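Local coordinates for pseudopilin EpsI (Vibrio vulnificus, PDB 2RET), which probably serves as a minor pseudopilin of the type II secretion system, which exports proteases and toxins from the periplasm, and pairs with the pseudopilin EpsJ, at residues 18-23 with 40-45. The protein carries 2 engineered substitutions. Residues are numbered along the deposited sequence; the frame is centred on the assembly and turned at random.
Sequences AMVADN and GEEELA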
ATOM      1  N   ALA A  18       0.291 -22.430  22.560  1.00 13.93           N
ATOM      2  CA  ALA A  18       0.062 -21.409  21.537  1.00 14.17           C
ATOM      3  C   ALA A  18       1.027 -20.206  21.650  1.00 14.78           C
ATOM      4  O   ALA A  18       1.511 -19.691  20.644  1.00 14.89           O
ATOM      5  CB  ALA A  18      -1.416 -20.930  21.576  1.00 13.54           C
HETATM    6  N   MSE A  19       1.300 -19.749  22.875  1.00 15.25           N
HETATM    7  CA  MSE A  19       2.287 -18.725  23.100  1.00 15.52           C
HETATM    8  C   MSE A  19       3.661 -19.093  22.526  1.00 16.07           C
HETATM    9  O   MSE A  19       4.260 -18.295  21.851  1.00 17.17           O
HETATM   10  CB  MSE A  19       2.411 -18.406  24.580  1.00 15.78           C
HETATM   11  CG  MSE A  19       1.253 -17.593  25.135  1.00 16.04           C
HETATM   12 SE   MSE A  19       1.546 -17.061  26.989  1.00 20.50          SE
HETATM   13  CE  MSE A  19       2.809 -15.558  26.756  1.00 14.69           C
ATOM     14  N   VAL A  20       4.148 -20.285  22.829  1.00 15.79           N
ATOM     15  CA  VAL A  20       5.378 -20.799  22.283  1.00 15.22           C
ATOM     16  C   VAL A  20       5.355 -20.884  20.730  1.00 15.44           C
ATOM     17  O   VAL A  20       6.348 -20.564  20.073  1.00 15.07           O
ATOM     18  CB  VAL A  20       5.700 -22.193  22.922  1.00 15.77           C
ATOM     19  CG1 VAL A  20       6.889 -22.913  22.199  1.00 13.43           C
ATOM     20  CG2 VAL A  20       5.963 -22.030  24.431  1.00 14.21           C
ATOM     21  N   ALA A  21       4.236 -21.332  20.169  1.00 14.75           N
ATOM     22  CA  ALA A  21       4.067 -21.428  18.722  1.00 14.82           C
ATOM     23  C   ALA A  21       4.247 -20.045  18.064  1.00 14.35           C
ATOM     24  O   ALA A  21       4.954 -19.915  17.092  1.00 13.46           O
ATOM     25  CB  ALA A  21       2.693 -22.035  18.363  1.00 13.89           C
ATOM     26  N   ASP A  22       3.609 -19.034  18.639  1.00 14.52           N
ATOM     27  CA  ASP A  22       3.758 -17.660  18.202  1.00 15.10           C
ATOM     28  C   ASP A  22       5.187 -17.149  18.303  1.00 14.09           C
ATOM     29  O   ASP A  22       5.636 -16.439  17.420  1.00 13.65           O
ATOM     30  CB  ASP A  22       2.814 -16.723  18.954  1.00 15.04           C
ATOM     31  CG  ASP A  22       1.373 -16.776  18.434  1.00 20.04           C
ATOM     32  OD1 ASP A  22       1.128 -17.342  17.327  1.00 24.93           O
ATOM     33  OD2 ASP A  22       0.461 -16.268  19.150  1.00 23.66           O
ATOM     34  N   ASN A  23       5.874 -17.477  19.386  1.00 14.01           N
ATOM     35  CA  ASN A  23       7.262 -17.050  19.579  1.00 13.40           C
ATOM     36  C   ASN A  23       8.168 -17.678  18.549  1.00 13.17           C
ATOM     37  O   ASN A  23       9.068 -17.020  18.029  1.00 13.02           O
ATOM     38  CB  ASN A  23       7.767 -17.375  21.004  1.00 13.38           C
ATOM     39  CG  ASN A  23       7.049 -16.540  22.102  1.00 12.52           C
ATOM     40  OD1 ASN A  23       6.446 -15.505  21.818  1.00  6.82           O
ATOM     41  ND2 ASN A  23       7.129 -16.994  23.347  1.00  6.41           N
ATOM     42  N   GLY A  40      13.518 -27.297  18.897  1.00 17.76           N
ATOM     43  CA  GLY A  40      14.104 -26.959  20.185  1.00 17.66           C
ATOM     44  C   GLY A  40      13.083 -26.966  21.316  1.00 17.40           C
ATOM     45  O   GLY A  40      11.987 -27.537  21.201  1.00 16.62           O
ATOM     46  N   GLU A  41      13.463 -26.254  22.370  1.00 17.48           N
ATOM     47  CA  GLU A  41      12.770 -26.184  23.632  1.00 18.00           C
ATOM     48  C   GLU A  41      12.589 -24.748  24.065  1.00 17.35           C
ATOM     49  O   GLU A  41      13.459 -23.944  23.890  1.00 18.11           O
ATOM     50  CB  GLU A  41      13.590 -26.824  24.732  1.00 17.70           C
ATOM     51  CG  GLU A  41      13.878 -28.236  24.526  1.00 19.91           C
ATOM     52  CD  GLU A  41      14.719 -28.798  25.632  1.00 21.03           C
ATOM     53  OE1 GLU A  41      15.121 -28.040  26.544  1.00 20.46           O
ATOM     54  OE2 GLU A  41      14.959 -30.013  25.593  1.00 22.82           O
ATOM     55  N   GLU A  42      11.466 -24.467  24.687  1.00 16.81           N
ATOM     56  CA  GLU A  42      11.217 -23.215  25.302  1.00 17.72           C
ATOM     57  C   GLU A  42      10.579 -23.488  26.662  1.00 17.46           C
ATOM     58  O   GLU A  42       9.611 -24.246  26.770  1.00 17.37           O
ATOM     59  CB  GLU A  42      10.286 -22.378  24.409  1.00 17.41           C
ATOM     60  CG  GLU A  42       9.924 -21.013  24.994  1.00 18.90           C
ATOM     61  CD  GLU A  42       9.290 -20.055  23.959  1.00 20.61           C
ATOM     62  OE1 GLU A  42       9.367 -20.347  22.746  1.00 21.56           O
ATOM     63  OE2 GLU A  42       8.726 -19.010  24.363  1.00 20.57           O
ATOM     64  N   GLU A  43      11.087 -22.811  27.673  1.00 17.13           N
ATOM     65  CA  GLU A  43      10.492 -22.771  28.973  1.00 18.08           C
ATOM     66  C   GLU A  43       9.461 -21.636  29.026  1.00 18.11           C
ATOM     67  O   GLU A  43       9.770 -20.484  28.730  1.00 18.27           O
ATOM     68  CB  GLU A  43      11.602 -22.519  29.982  1.00 18.98           C
ATOM     69  CG  GLU A  43      11.153 -22.529  31.399  1.00 22.36           C
ATOM     70  CD  GLU A  43      11.156 -23.896  31.999  1.00 25.96           C
ATOM     71  OE1 GLU A  43      11.319 -24.892  31.245  1.00 26.29           O
ATOM     72  OE2 GLU A  43      10.998 -23.951  33.247  1.00 28.83           O
ATOM     73  N   LEU A  44       8.242 -21.952  29.448  1.00 18.99           N
ATOM     74  CA  LEU A  44       7.179 -20.976  29.559  1.00 19.37           C
ATOM     75  C   LEU A  44       6.193 -21.489  30.574  1.00 19.76           C
ATOM     76  O   LEU A  44       5.777 -22.648  30.471  1.00 19.44           O
ATOM     77  CB  LEU A  44       6.490 -20.750  28.201  1.00 19.60           C
ATOM     78  CG  LEU A  44       5.548 -19.547  28.033  1.00 19.12           C
ATOM     79  CD1 LEU A  44       5.703 -18.843  26.675  1.00 15.97           C
ATOM     80  CD2 LEU A  44       4.144 -19.934  28.246  1.00 17.83           C
ATOM     81  N   ALA A  45       5.814 -20.608  31.523  1.00 19.04           N
ATOM     82  CA  ALA A  45       4.957 -20.934  32.649  1.00 19.09           C
ATOM     83  C   ALA A  45       5.435 -22.143  33.424  1.00 19.61           C
ATOM     84  O   ALA A  45       4.631 -22.932  33.847  1.00 19.78           O
ATOM     85  CB  ALA A  45       3.503 -21.138  32.205  1.00 19.37           C
TER
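Val-20 and Leu-44 pack helix 8-30 against the outermost strand 38-44 in the soluble domain of this pseudopilin, which lacks the N-terminal membrane-spanning part; its fold sets a long helix on an antiparallel sheet. The tight, buried part is apolar. Leu-44 CD1 sits against both Val-20 CG2 and the CB of selenomethionine Met-19, each at 3.9 Å, while the Met-19 selenium, set by chi1 -74° (CG anti to the carbonyl carbon) and an extended chi2, rests 4.1 Å from Leu-44 CD2. Phe-16 of the same helix also packs on Leu-44, and Val-20 touches Trp-49 of strand 47-56 and Val-70 of strand 63-71. The looser, solvent side belongs to the glutamates: Glu-41 and Glu-43 point away from the helix and are exposed, whereas Glu-42, partly exposed, points toward it. With CG anti to the backbone N (chi1 179°) and the chain extended, its methylenes slide past Val-20 and its carboxylate arrives nearly coplanar with the Asn-23 amide. Glu-42 OE1, hydrogen-bonded by Gln-24 NE2, lies 3.6 Å from Val-20 CG1. Ala-162, Arg-163 and Thr-164 of the EpsJ chain also bond the Asn-23 amide, and Met-19 and Leu-44 pack on that Ala-162, making the contact part of the heterodimer interface. Within this network Asn-23 ND2 donates to the syn lone pair of Glu-42 OE2 at 2.8 Å, with an N-H...O angle of 160°.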